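Local coordinates for acetaldehyde dehydrogenase (Acetylating) (Geobacillus thermoglucosidasius, PDB 5J78), which probably catalyses the NAD-dependent, reversible conversion of acetaldehyde and coenzyme A to acetyl-CoA, at residues I254-A257 and V258-I262; Y299-N302 and E303-Q307; I361-L364 and S365-A369; G375-E378 and A379-A383. All blocks are in the same frame, centred on the assembly; numbering follows the deposited sequence. Where two conformers were deposited one is given.

Contact 1: residues I254-A257 and V258-I262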
ATOM      1  N   ILE A 254      -9.355 -31.583  44.860  1.00 25.67           N
ATOM      2  CA  ILE A 254      -8.013 -31.127  44.473  1.00 34.24           C
ATOM      3  C   ILE A 254      -7.232 -32.166  43.664  1.00 30.16           C
ATOM      4  O   ILE A 254      -6.577 -31.835  42.671  1.00 29.45           O
ATOM      5  CB  ILE A 254      -7.194 -30.719  45.717  1.00 31.80           C
ATOM      6  CG1 ILE A 254      -7.841 -29.487  46.361  1.00 31.30           C
ATOM      7  CG2 ILE A 254      -5.720 -30.429  45.352  1.00 32.74           C
ATOM      8  CD1 ILE A 254      -7.274 -29.098  47.697  1.00 25.12           C
ATOM      9  N   ALA A 255      -7.317 -33.425  44.061  1.00 27.45           N
ATOM     10  CA  ALA A 255      -6.609 -34.474  43.346  1.00 34.62           C
ATOM     11  C   ALA A 255      -7.110 -34.609  41.900  1.00 32.12           C
ATOM     12  O   ALA A 255      -6.324 -34.763  40.956  1.00 27.48           O
ATOM     13  CB  ALA A 255      -6.757 -35.778  44.074  1.00 28.29           C
ATOM     14  N   LYS A 256      -8.425 -34.570  41.735  1.00 26.51           N
ATOM     15  CA  LYS A 256      -9.033 -34.719  40.414  1.00 38.61           C
ATOM     16  C   LYS A 256      -8.744 -33.486  39.530  1.00 26.31           C
ATOM     17  O   LYS A 256      -8.502 -33.594  38.320  1.00 25.86           O
ATOM     18  CB  LYS A 256     -10.538 -34.948  40.576  1.00 32.73           C
ATOM     19  CG  LYS A 256     -11.327 -35.112  39.294  1.00 38.22           C
ATOM     20  CD  LYS A 256     -10.979 -36.407  38.593  1.00 49.07           C
ATOM     21  CE  LYS A 256     -11.704 -36.527  37.265  1.00 45.23           C
ATOM     22  NZ  LYS A 256     -10.774 -36.993  36.194  1.00 53.61           N
ATOM     23  N   ALA A 257      -8.757 -32.319  40.157  1.00 26.83           N
ATOM     24  CA  ALA A 257      -8.521 -31.071  39.455  1.00 30.25           C
ATOM     25  C   ALA A 257      -7.101 -31.028  38.899  1.00 32.54           C
ATOM     26  O   ALA A 257      -6.890 -30.721  37.722  1.00 20.15           O
ATOM     27  CB  ALA A 257      -8.761 -29.903  40.380  1.00 35.18           C
ATOM     28  N   VAL A 258      -6.135 -31.362  39.750  1.00 29.73           N
ATOM     29  CA  VAL A 258      -4.733 -31.378  39.358  1.00 21.44           C
ATOM     30  C   VAL A 258      -4.492 -32.366  38.238  1.00 29.37           C
ATOM     31  O   VAL A 258      -3.741 -32.074  37.302  1.00 23.59           O
ATOM     32  CB  VAL A 258      -3.805 -31.736  40.553  1.00 20.85           C
ATOM     33  CG1 VAL A 258      -2.369 -32.035  40.087  1.00 19.47           C
ATOM     34  CG2 VAL A 258      -3.794 -30.620  41.532  1.00 24.17           C
ATOM     35  N   GLN A 259      -5.108 -33.537  38.349  1.00 24.28           N
ATOM     36  CA  GLN A 259      -5.006 -34.551  37.314  1.00 26.60           C
ATOM     37  C   GLN A 259      -5.541 -34.047  35.973  1.00 26.34           C
ATOM     38  O   GLN A 259      -4.915 -34.252  34.926  1.00 23.04           O
ATOM     39  CB  GLN A 259      -5.755 -35.814  37.748  1.00 28.06           C
ATOM     40  CG  GLN A 259      -5.623 -36.991  36.803  1.00 36.30           C
ATOM     41  CD  GLN A 259      -6.572 -36.922  35.617  1.00 57.24           C
ATOM     42  OE1 GLN A 259      -7.782 -36.741  35.783  1.00 60.69           O
ATOM     43  NE2 GLN A 259      -6.025 -37.062  34.409  1.00 60.39           N
ATOM     44  N   LEU A 260      -6.701 -33.401  35.988  1.00 28.22           N
ATOM     45  CA  LEU A 260      -7.274 -32.888  34.746  1.00 22.78           C
ATOM     46  C   LEU A 260      -6.353 -31.816  34.149  1.00 21.63           C
ATOM     47  O   LEU A 260      -6.119 -31.801  32.933  1.00 22.63           O
ATOM     48  CB  LEU A 260      -8.689 -32.326  34.981  1.00 24.83           C
ATOM     49  CG  LEU A 260      -9.762 -33.366  35.313  1.00 21.38           C
ATOM     50  CD1 LEU A 260     -10.982 -32.746  36.004  1.00 17.78           C
ATOM     51  CD2 LEU A 260     -10.175 -34.129  34.074  1.00 24.65           C
ATOM     52  N   ILE A 261      -5.806 -30.957  35.013  1.00 22.10           N
ATOM     53  CA  ILE A 261      -4.946 -29.854  34.581  1.00 17.02           C
ATOM     54  C   ILE A 261      -3.622 -30.351  33.994  1.00 28.63           C
ATOM     55  O   ILE A 261      -3.167 -29.857  32.961  1.00 22.01           O
ATOM     56  CB  ILE A 261      -4.658 -28.889  35.748  1.00 18.57           C
ATOM     57  CG1 ILE A 261      -5.909 -28.060  36.073  1.00 23.50           C
ATOM     58  CG2 ILE A 261      -3.519 -27.943  35.399  1.00 19.09           C
ATOM     59  CD1 ILE A 261      -5.837 -27.357  37.435  1.00 19.50           C
ATOM     60  N   ILE A 262      -3.009 -31.343  34.635  1.00 19.36           N
ATOM     61  CA  ILE A 262      -1.712 -31.837  34.174  1.00 23.61           C
ATOM     62  C   ILE A 262      -1.888 -32.595  32.871  1.00 22.07           C
ATOM     63  O   ILE A 262      -1.094 -32.443  31.941  1.00 22.49           O
ATOM     64  CB  ILE A 262      -1.023 -32.736  35.241  1.00 25.63           C
ATOM     65  CG1 ILE A 262      -0.486 -31.864  36.367  1.00 26.32           C
ATOM     66  CG2 ILE A 262       0.116 -33.529  34.626  1.00 23.22           C
ATOM     67  CD1 ILE A 262       0.082 -32.655  37.591  1.00 23.68           C
TER

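Contact 2: residues Y299-N302 and E303-Q307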
ATOM      1  N   TYR A 299       7.384 -29.827  38.924  1.00 27.95           N
ATOM      2  CA  TYR A 299       8.588 -29.301  39.542  1.00 22.81           C
ATOM      3  C   TYR A 299       8.498 -27.790  39.775  1.00 29.84           C
ATOM      4  O   TYR A 299       8.501 -27.002  38.825  1.00 22.26           O
ATOM      5  CB  TYR A 299       9.802 -29.615  38.658  1.00 26.82           C
ATOM      6  CG  TYR A 299      11.131 -29.263  39.282  1.00 28.66           C
ATOM      7  CD1 TYR A 299      11.684 -27.999  39.119  1.00 23.20           C
ATOM      8  CD2 TYR A 299      11.843 -30.199  40.025  1.00 30.37           C
ATOM      9  CE1 TYR A 299      12.919 -27.662  39.694  1.00 23.22           C
ATOM     10  CE2 TYR A 299      13.084 -29.874  40.609  1.00 30.83           C
ATOM     11  CZ  TYR A 299      13.614 -28.604  40.436  1.00 36.62           C
ATOM     12  OH  TYR A 299      14.835 -28.266  41.004  1.00 22.56           O
ATOM     13  N   PHE A 300       8.421 -27.385  41.037  1.00 24.03           N
ATOM     14  CA  PHE A 300       8.373 -25.966  41.390  1.00 27.46           C
ATOM     15  C   PHE A 300       9.755 -25.328  41.383  1.00 34.81           C
ATOM     16  O   PHE A 300      10.632 -25.709  42.168  1.00 35.38           O
ATOM     17  CB  PHE A 300       7.737 -25.773  42.765  1.00 35.48           C
ATOM     18  CG  PHE A 300       6.253 -25.880  42.757  1.00 25.18           C
ATOM     19  CD1 PHE A 300       5.637 -27.113  42.668  1.00 30.34           C
ATOM     20  CD2 PHE A 300       5.464 -24.742  42.843  1.00 45.52           C
ATOM     21  CE1 PHE A 300       4.265 -27.215  42.657  1.00 31.42           C
ATOM     22  CE2 PHE A 300       4.090 -24.832  42.842  1.00 27.90           C
ATOM     23  CZ  PHE A 300       3.485 -26.064  42.749  1.00 26.06           C
ATOM     24  N   LEU A 301       9.929 -24.347  40.503  1.00 24.44           N
ATOM     25  CA  LEU A 301      11.195 -23.638  40.356  1.00 28.07           C
ATOM     26  C   LEU A 301      11.461 -22.727  41.547  1.00 37.58           C
ATOM     27  O   LEU A 301      10.541 -22.092  42.045  1.00 27.98           O
ATOM     28  CB  LEU A 301      11.194 -22.791  39.080  1.00 33.86           C
ATOM     29  CG  LEU A 301      10.902 -23.473  37.749  1.00 23.52           C
ATOM     30  CD1 LEU A 301      10.727 -22.423  36.655  1.00 34.49           C
ATOM     31  CD2 LEU A 301      12.014 -24.448  37.381  1.00 25.19           C
ATOM     32  N   ASN A 302      12.714 -22.647  41.997  1.00 47.77           N
ATOM     33  CA  ASN A 302      13.070 -21.668  43.021  1.00 38.88           C
ATOM     34  C   ASN A 302      13.428 -20.376  42.304  1.00 43.25           C
ATOM     35  O   ASN A 302      13.399 -20.326  41.070  1.00 38.42           O
ATOM     36  CB  ASN A 302      14.209 -22.169  43.923  1.00 38.18           C
ATOM     37  CG  ASN A 302      15.461 -22.543  43.159  1.00 41.80           C
ATOM     38  OD1 ASN A 302      15.837 -21.897  42.176  1.00 32.78           O
ATOM     39  ND2 ASN A 302      16.125 -23.604  43.615  1.00 37.31           N
ATOM     40  N   GLU A 303      13.784 -19.352  43.075  0.50 39.43           N
ATOM     41  CA  GLU A 303      13.971 -18.010  42.533  0.50 43.86           C
ATOM     42  C   GLU A 303      15.088 -17.967  41.482  0.50 42.43           C
ATOM     43  O   GLU A 303      14.946 -17.315  40.453  0.50 37.87           O
ATOM     44  CB  GLU A 303      14.269 -17.011  43.661  0.50 38.78           C
ATOM     45  CG  GLU A 303      13.437 -17.182  44.953  0.50 41.53           C
ATOM     46  CD  GLU A 303      11.941 -16.995  44.770  0.50 49.95           C
ATOM     47  OE1 GLU A 303      11.507 -16.530  43.692  0.50 49.12           O
ATOM     48  OE2 GLU A 303      11.193 -17.313  45.720  0.50 49.76           O
ATOM     49  N   GLU A 304      16.191 -18.666  41.738  1.00 41.99           N
ATOM     50  CA  GLU A 304      17.309 -18.727  40.790  1.00 39.22           C
ATOM     51  C   GLU A 304      16.906 -19.497  39.525  1.00 35.65           C
ATOM     52  O   GLU A 304      17.252 -19.101  38.412  1.00 31.88           O
ATOM     53  CB  GLU A 304      18.538 -19.382  41.434  1.00 50.79           C
ATOM     54  CG  GLU A 304      19.740 -19.551  40.490  1.00 54.70           C
ATOM     55  CD  GLU A 304      20.764 -20.556  41.014  1.00 77.44           C
ATOM     56  OE1 GLU A 304      20.628 -20.987  42.179  1.00 85.26           O
ATOM     57  OE2 GLU A 304      21.697 -20.925  40.262  1.00 61.44           O
ATOM     58  N   GLU A 305      16.184 -20.603  39.703  1.00 36.93           N
ATOM     59  CA  GLU A 305      15.679 -21.381  38.574  1.00 38.98           C
ATOM     60  C   GLU A 305      14.656 -20.582  37.754  1.00 34.86           C
ATOM     61  O   GLU A 305      14.684 -20.614  36.524  1.00 31.40           O
ATOM     62  CB  GLU A 305      15.044 -22.686  39.057  1.00 37.52           C
ATOM     63  CG  GLU A 305      16.041 -23.712  39.571  1.00 24.27           C
ATOM     64  CD  GLU A 305      15.370 -24.887  40.278  1.00 31.28           C
ATOM     65  OE1 GLU A 305      14.337 -24.672  40.949  1.00 33.16           O
ATOM     66  OE2 GLU A 305      15.872 -26.030  40.162  1.00 35.75           O
ATOM     67  N   LYS A 306      13.754 -19.876  38.433  1.00 30.19           N
ATOM     68  CA  LYS A 306      12.753 -19.052  37.742  1.00 41.84           C
ATOM     69  C   LYS A 306      13.426 -18.103  36.759  1.00 40.51           C
ATOM     70  O   LYS A 306      13.052 -18.006  35.580  1.00 37.56           O
ATOM     71  CB  LYS A 306      11.923 -18.237  38.742  1.00 36.64           C
ATOM     72  CG  LYS A 306      10.616 -18.870  39.173  1.00 50.12           C
ATOM     73  CD  LYS A 306       9.916 -18.028  40.260  1.00 48.36           C
ATOM     74  CE  LYS A 306       9.840 -18.783  41.593  1.00 48.83           C
ATOM     75  NZ  LYS A 306       9.149 -18.026  42.681  1.00 60.31           N
ATOM     76  N   GLN A 307      14.440 -17.408  37.252  1.00 36.24           N
ATOM     77  CA  GLN A 307      15.083 -16.378  36.463  1.00 31.87           C
ATOM     78  C   GLN A 307      15.819 -16.987  35.284  1.00 41.18           C
ATOM     79  O   GLN A 307      15.814 -16.421  34.195  1.00 33.47           O
ATOM     80  CB  GLN A 307      16.017 -15.544  37.346  1.00 39.25           C
ATOM     81  CG  GLN A 307      15.275 -14.740  38.444  1.00 56.36           C
ATOM     82  CD  GLN A 307      13.901 -14.176  37.997  1.00 76.44           C
ATOM     83  OE1 GLN A 307      13.773 -13.579  36.924  1.00 57.85           O
ATOM     84  NE2 GLN A 307      12.876 -14.369  38.832  1.00 68.21           N
TER
HETATM   85  O   HOH W   1      13.242 -26.088  42.840  1.00 31.89           O
HETATM   86  O   HOH W   2      19.223 -23.749  42.014  1.00 42.69           O

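Contact 3: residues I361-L364 and S365-A369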
ATOM      1  N   ILE A 361       2.719 -14.731  30.414  1.00 20.55           N
ATOM      2  CA  ILE A 361       2.267 -14.803  29.018  1.00 25.10           C
ATOM      3  C   ILE A 361       1.956 -16.241  28.598  1.00 27.11           C
ATOM      4  O   ILE A 361       2.125 -17.196  29.389  1.00 21.96           O
ATOM      5  CB  ILE A 361       3.310 -14.185  28.035  1.00 24.03           C
ATOM      6  CG1 ILE A 361       4.578 -15.052  27.882  1.00 24.58           C
ATOM      7  CG2 ILE A 361       3.684 -12.785  28.493  1.00 30.89           C
ATOM      8  CD1 ILE A 361       5.408 -14.728  26.636  1.00 20.37           C
ATOM      9  N   GLU A 362       1.487 -16.380  27.355  1.00 17.91           N
ATOM     10  CA  GLU A 362       1.154 -17.670  26.782  1.00 21.41           C
ATOM     11  C   GLU A 362       2.466 -18.365  26.451  1.00 21.51           C
ATOM     12  O   GLU A 362       3.287 -17.834  25.698  1.00 18.55           O
ATOM     13  CB  GLU A 362       0.274 -17.534  25.517  1.00 19.82           C
ATOM     14  CG  GLU A 362      -0.297 -18.880  25.062  1.00 21.61           C
ATOM     15  CD  GLU A 362      -0.900 -18.894  23.666  1.00 28.74           C
ATOM     16  OE1 GLU A 362      -0.717 -17.924  22.899  1.00 21.94           O
ATOM     17  OE2 GLU A 362      -1.574 -19.903  23.348  1.00 21.33           O
ATOM     18  N   LYS A 363       2.659 -19.563  26.986  1.00 21.46           N
ATOM     19  CA  LYS A 363       3.976 -20.202  26.912  1.00 19.26           C
ATOM     20  C   LYS A 363       4.039 -21.385  25.947  1.00 22.78           C
ATOM     21  O   LYS A 363       5.135 -21.803  25.555  1.00 24.72           O
ATOM     22  CB  LYS A 363       4.400 -20.635  28.333  1.00 18.46           C
ATOM     23  CG  LYS A 363       4.593 -19.419  29.254  1.00 23.31           C
ATOM     24  CD  LYS A 363       4.691 -19.765  30.741  1.00 21.71           C
ATOM     25  CE  LYS A 363       3.371 -20.215  31.322  1.00 24.84           C
ATOM     26  NZ  LYS A 363       2.418 -19.089  31.544  1.00 24.09           N
ATOM     27  N   LEU A 364       2.872 -21.906  25.565  1.00 18.76           N
ATOM     28  CA  LEU A 364       2.770 -22.991  24.584  1.00 19.23           C
ATOM     29  C   LEU A 364       3.801 -24.087  24.870  1.00 24.68           C
ATOM     30  O   LEU A 364       4.491 -24.576  23.980  1.00 20.52           O
ATOM     31  CB  LEU A 364       2.944 -22.454  23.158  1.00 20.67           C
ATOM     32  CG  LEU A 364       1.731 -21.722  22.544  1.00 24.22           C
ATOM     33  CD1 LEU A 364       2.081 -21.136  21.182  1.00 27.06           C
ATOM     34  CD2 LEU A 364       0.524 -22.632  22.416  1.00 23.94           C
ATOM     35  N   SER A 365       3.901 -24.457  26.138  1.00 17.97           N
ATOM     36  CA  SER A 365       4.883 -25.448  26.575  1.00 23.45           C
ATOM     37  C   SER A 365       4.535 -25.853  28.007  1.00 16.92           C
ATOM     38  O   SER A 365       3.672 -25.225  28.643  1.00 21.07           O
ATOM     39  CB  SER A 365       6.308 -24.890  26.482  1.00 19.32           C
ATOM     40  OG  SER A 365       6.460 -23.773  27.342  1.00 20.32           O
ATOM     41  N   PRO A 366       5.179 -26.906  28.520  1.00 18.30           N
ATOM     42  CA  PRO A 366       4.779 -27.424  29.830  1.00 21.05           C
ATOM     43  C   PRO A 366       5.356 -26.573  30.967  1.00 21.93           C
ATOM     44  O   PRO A 366       6.082 -27.053  31.843  1.00 24.89           O
ATOM     45  CB  PRO A 366       5.332 -28.855  29.827  1.00 17.84           C
ATOM     46  CG  PRO A 366       5.795 -29.115  28.446  1.00 25.38           C
ATOM     47  CD  PRO A 366       6.130 -27.805  27.853  1.00 22.00           C
ATOM     48  N   ILE A 367       5.013 -25.289  30.922  1.00 16.30           N
ATOM     49  CA  ILE A 367       5.305 -24.326  31.974  1.00 18.61           C
ATOM     50  C   ILE A 367       4.002 -23.674  32.392  1.00 23.99           C
ATOM     51  O   ILE A 367       3.206 -23.249  31.553  1.00 25.71           O
ATOM     52  CB  ILE A 367       6.288 -23.234  31.523  1.00 22.13           C
ATOM     53  CG1 ILE A 367       7.549 -23.871  30.958  1.00 21.30           C
ATOM     54  CG2 ILE A 367       6.603 -22.304  32.686  1.00 17.98           C
ATOM     55  CD1 ILE A 367       8.558 -22.889  30.347  1.00 24.97           C
ATOM     56  N   LEU A 368       3.827 -23.549  33.695  1.00 23.04           N
ATOM     57  CA  LEU A 368       2.595 -23.090  34.290  1.00 19.99           C
ATOM     58  C   LEU A 368       2.924 -22.053  35.354  1.00 30.24           C
ATOM     59  O   LEU A 368       3.769 -22.309  36.212  1.00 26.57           O
ATOM     60  CB  LEU A 368       1.856 -24.293  34.884  1.00 24.75           C
ATOM     61  CG  LEU A 368       0.368 -24.220  35.149  1.00 32.54           C
ATOM     62  CD1 LEU A 368      -0.418 -23.765  33.914  1.00 26.07           C
ATOM     63  CD2 LEU A 368      -0.109 -25.584  35.605  1.00 25.24           C
ATOM     64  N   ALA A 369       2.300 -20.879  35.290  1.00 30.87           N
ATOM     65  CA  ALA A 369       2.399 -19.903  36.388  1.00 26.56           C
ATOM     66  C   ALA A 369       1.445 -20.290  37.507  1.00 23.89           C
ATOM     67  O   ALA A 369       0.418 -20.914  37.260  1.00 30.49           O
ATOM     68  CB  ALA A 369       2.096 -18.497  35.903  1.00 20.12           C
TER

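Contact 4: residues G375-E378 and A379-A383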
ATOM      1  N   GLY A 375      -9.746 -15.054  47.338  1.00 36.26           N
ATOM      2  CA  GLY A 375     -11.021 -15.629  46.956  1.00 39.66           C
ATOM      3  C   GLY A 375     -11.355 -15.425  45.486  1.00 40.11           C
ATOM      4  O   GLY A 375     -10.503 -15.035  44.682  1.00 32.64           O
ATOM      5  N   MET A 376     -12.613 -15.698  45.163  1.00 34.46           N
ATOM      6  CA  MET A 376     -13.167 -15.568  43.817  1.00 33.46           C
ATOM      7  C   MET A 376     -13.025 -14.192  43.195  1.00 36.81           C
ATOM      8  O   MET A 376     -12.737 -14.073  42.004  1.00 35.13           O
ATOM      9  CB  MET A 376     -14.645 -15.935  43.860  1.00 42.19           C
ATOM     10  CG  MET A 376     -15.496 -15.308  42.773  1.00 45.19           C
ATOM     11  SD  MET A 376     -17.135 -16.055  42.753  1.00 50.07           S
ATOM     12  CE  MET A 376     -17.791 -15.654  44.378  1.00 65.34           C
ATOM     13  N   GLU A 377     -13.259 -13.149  43.979  1.00 41.80           N
ATOM     14  CA  GLU A 377     -13.155 -11.793  43.444  1.00 34.26           C
ATOM     15  C   GLU A 377     -11.731 -11.477  43.007  1.00 38.92           C
ATOM     16  O   GLU A 377     -11.525 -10.905  41.942  1.00 29.73           O
ATOM     17  CB  GLU A 377     -13.615 -10.754  44.467  1.00 50.25           C
ATOM     18  CG  GLU A 377     -13.431  -9.314  43.989  1.00 62.97           C
ATOM     19  CD  GLU A 377     -13.879  -8.289  45.015  1.00106.03           C
ATOM     20  OE1 GLU A 377     -14.191  -8.684  46.162  1.00100.33           O
ATOM     21  OE2 GLU A 377     -13.919  -7.087  44.670  1.00109.57           O
ATOM     22  N   GLU A 378     -10.747 -11.831  43.828  1.00 35.84           N
ATOM     23  CA  GLU A 378      -9.352 -11.605  43.451  1.00 38.58           C
ATOM     24  C   GLU A 378      -8.977 -12.471  42.244  1.00 26.97           C
ATOM     25  O   GLU A 378      -8.216 -12.041  41.372  1.00 32.93           O
ATOM     26  CB  GLU A 378      -8.393 -11.906  44.612  1.00 43.57           C
ATOM     27  CG  GLU A 378      -6.921 -11.727  44.212  1.00 38.85           C
ATOM     28  CD  GLU A 378      -5.956 -11.824  45.375  1.00 42.52           C
ATOM     29  OE1 GLU A 378      -4.875 -11.210  45.287  1.00 39.55           O
ATOM     30  OE2 GLU A 378      -6.271 -12.516  46.366  1.00 54.14           O
ATOM     31  N   ALA A 379      -9.502 -13.693  42.221  1.00 27.95           N
ATOM     32  CA  ALA A 379      -9.329 -14.597  41.084  1.00 36.56           C
ATOM     33  C   ALA A 379      -9.855 -13.965  39.770  1.00 29.79           C
ATOM     34  O   ALA A 379      -9.189 -14.018  38.738  1.00 26.66           O
ATOM     35  CB  ALA A 379     -10.032 -15.926  41.370  1.00 25.56           C
ATOM     36  N   SER A 380     -11.025 -13.339  39.816  1.00 33.72           N
ATOM     37  CA  SER A 380     -11.583 -12.699  38.621  1.00 28.49           C
ATOM     38  C   SER A 380     -10.737 -11.546  38.100  1.00 32.72           C
ATOM     39  O   SER A 380     -10.535 -11.404  36.895  1.00 33.21           O
ATOM     40  CB  SER A 380     -12.986 -12.184  38.905  1.00 19.44           C
ATOM     41  OG  SER A 380     -13.884 -13.257  39.125  1.00 28.67           O
ATOM     42  N   GLU A 381     -10.234 -10.720  39.008  0.54 34.88           N
ATOM     43  CA  GLU A 381      -9.398  -9.591  38.620  0.54 35.06           C
ATOM     44  C   GLU A 381      -8.083 -10.053  37.971  0.54 31.72           C
ATOM     45  O   GLU A 381      -7.615  -9.434  37.012  0.54 29.90           O
ATOM     46  CB  GLU A 381      -9.126  -8.704  39.843  0.54 37.14           C
ATOM     47  CG  GLU A 381     -10.409  -8.113  40.463  0.54 40.48           C
ATOM     48  CD  GLU A 381     -10.206  -7.549  41.870  0.54 43.53           C
ATOM     49  OE1 GLU A 381     -11.104  -6.822  42.352  0.54 40.44           O
ATOM     50  OE2 GLU A 381      -9.161  -7.836  42.496  0.54 44.00           O
ATOM     51  N   LEU A 382      -7.492 -11.137  38.481  1.00 33.93           N
ATOM     52  CA  LEU A 382      -6.268 -11.693  37.881  1.00 27.71           C
ATOM     53  C   LEU A 382      -6.560 -12.372  36.533  1.00 20.06           C
ATOM     54  O   LEU A 382      -5.827 -12.192  35.563  1.00 24.95           O
ATOM     55  CB  LEU A 382      -5.599 -12.711  38.814  1.00 35.95           C
ATOM     56  CG  LEU A 382      -4.647 -12.197  39.892  1.00 31.91           C
ATOM     57  CD1 LEU A 382      -4.202 -13.380  40.703  1.00 36.24           C
ATOM     58  CD2 LEU A 382      -3.457 -11.462  39.292  1.00 33.46           C
ATOM     59  N   ALA A 383      -7.613 -13.178  36.503  1.00 19.31           N
ATOM     60  CA  ALA A 383      -8.063 -13.790  35.256  1.00 30.29           C
ATOM     61  C   ALA A 383      -8.221 -12.712  34.184  1.00 24.37           C
ATOM     62  O   ALA A 383      -7.756 -12.864  33.052  1.00 25.89           O
ATOM     63  CB  ALA A 383      -9.372 -14.537  35.463  1.00 19.90           C
TER

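Contact 1: residues I254-A257 and V258-I262
The side-chain amide of Q259 is met at its oxygen by K256: the donor NZ stands 3.0 Å from OE1, nearly on the line of the C=O bond (167°). At the other end of the amide, NE2 donates to Q263 one turn on, engaging both polar ends and probably fixing the amide's rotation. The two long chains run side by side. K256 leaves the helix with CG anti to the backbone N (chi1 180°), then bends at chi2 (68°), which carries the ammonium forward along the axis. The lysine chain crosses L260 at an oblique angle, NZ 3.6 Å from CD2, and forms a salt bridge with E472 of the second subunit. Cutting K256 back to an alanine would probably leave Q259 OE1 and that glutamate without their shared cation, and strip cover from L260. On the buried side, I254 CG2 meets V258 CG2 at 4.3 Å, branched side chains suited to packing on helix 286-295, while A257 is small enough to sit close to H399. Backbone bonds such as I261 N to A257 O (2.9 Å) complete an alpha-helix, its apolar side (I254, A257, V258, I261) packed within the subunit, K256 and L260 reaching the second.

Contact 2: residues Y299-N302 and E303-Q307
E305 OE1 is gripped by two donors: the backbone N of N302 at 2.8 Å, nearly straight (165°) and on the anti lone pair, and a water at 2.6 Å that also donates to F300 O. The second oxygen, OE2, turns its syn lone pair to Y299 OH, 2.6 Å away. This tyrosine meets the carboxylate with its edge, the two planes 63° apart. In return N302 OD1 accepts from E305 N at 2.8 Å. These reciprocal bonds make a capping box, the asparagine as N-cap of helix 303-313 and the glutamate three residues on. N302 CG lies between its backbone N and carbonyl carbon (chi1 57°), which brings OD1 forward to the first turn. Asparagine suits the cap by its short, accepting amide; glutamate is just long enough to reach back, and the helix N-terminus probably favours its charged form. Shortening E305 to an alanine would probably leave the N302 N-H and the Y299 hydroxyl without their acceptor. L301, between strand and helix, packs its CB 3.9 Å from E305 CB and 4.0 Å from K306 CG. Y299 itself belongs to edge strand 298-300, bonded through its backbone to strand 345-349.

Contact 3: residues I361-L364 and S365-A369
Between K363 and I367 the backbone doubles back: L364 takes up a left-handed helical conformation, S365 is extended, and P366 is the centre of an inverse gamma turn closed by I367 N on S365 O at 2.6 Å. The proline ring restricts phi to about the value such a turn needs. Inside the bend, S365 OG donates to K363 O at 3.0 Å, coming from well above the carbonyl plane (64° out of it) and so not along a lone pair. Its hydroxyl is held between its own backbone N and carbonyl carbon (chi1 62°), which tips it toward this oxygen, and a small polar side chain suits so confined a spot. K363 reaches across the bend to I367. Its CD lies 3.7 Å from I367 CG2, the two side chains crossing at about a right angle, and CE comes to 3.0 Å from I367 O. The Glu-Lys-Leu-Ser-Pro run here probably corresponds to the Glu-Ile-Phe-Gly-Pro segment of hydrolytic aldehyde dehydrogenases, a loop leading into a strand of the catalytic-domain sheet. Bends at chi3 and chi4 return the lysine ammonium to its own loop, where NZ donates to I361 O at 2.9 Å, almost straight on to the carbonyl (171°). F359 O and Q277 O take further bonds from NZ, so three backbone carbonyls satisfy this buried cation, and with them the loop is tied to strand 276-282. K265 NZ donates to S365 O and, weakly, to I367 O.

Contact 4: residues G375-E378 and A379-A383
This contact is made by the first turns of helix 376-388, with G375 as N-cap, whose O accepts from A379 N at 3.0 Å. Glycine readily adopts the very extended backbone seen at this position. One residue on, M376 O is gripped twice by S380: the backbone N at 2.9 Å and the hydroxyl OG at 3.2 Å reach it from opposite faces of its plane. The serine manages this because OG stands beside its own backbone N (chi1 -67°), bending it back toward the preceding turn; the same hydroxyl is also bonded to K413 NZ. On the solvent side E377 and E381 cross obliquely, OE2 of E377 3.7 Å from OE1 of E381 and the carboxylate planes 66° apart. Two like charges so near probably disfavour each other; E377 is poorly ordered and E381 was modelled in two conformers, so this approach is doubtful. E378 extends back toward the start of the helix, its OE2 accepting from K374 N. A379 is buried and small, lying against Y247 and V373, and L382 reaches Y371 and V373. The helix thus lies on strands 244-248 and 367-373, with M376 and S380 turned to helix 403-410.

Overall arrangement
All four contacts lie around the parallel sheet of one domain, probably the catalytic one. Contacts 1 and 3 are the only pair that touch: I261 CG2 of contact 1 meets L368 CD2 of contact 3 at 4.2 Å, with centres about 17 Å apart. I367 of contact 3 packs against helix 303-313, which contact 2 opens. The centres of contacts 2 and 3 are about 14 Å apart, their strands separated by strand 345-349. Strand 367-373 is followed, after a short link, by the helix of contact 4, about 20 Å from contact 3 between centres. Contact 3 borders the probable active site: E362 OE2 is near the oxidised cysteine at position 273, probably the nucleophile, and the side chain of L364 is about 4 Å from a glycerol, probably from the crystallisation liquor.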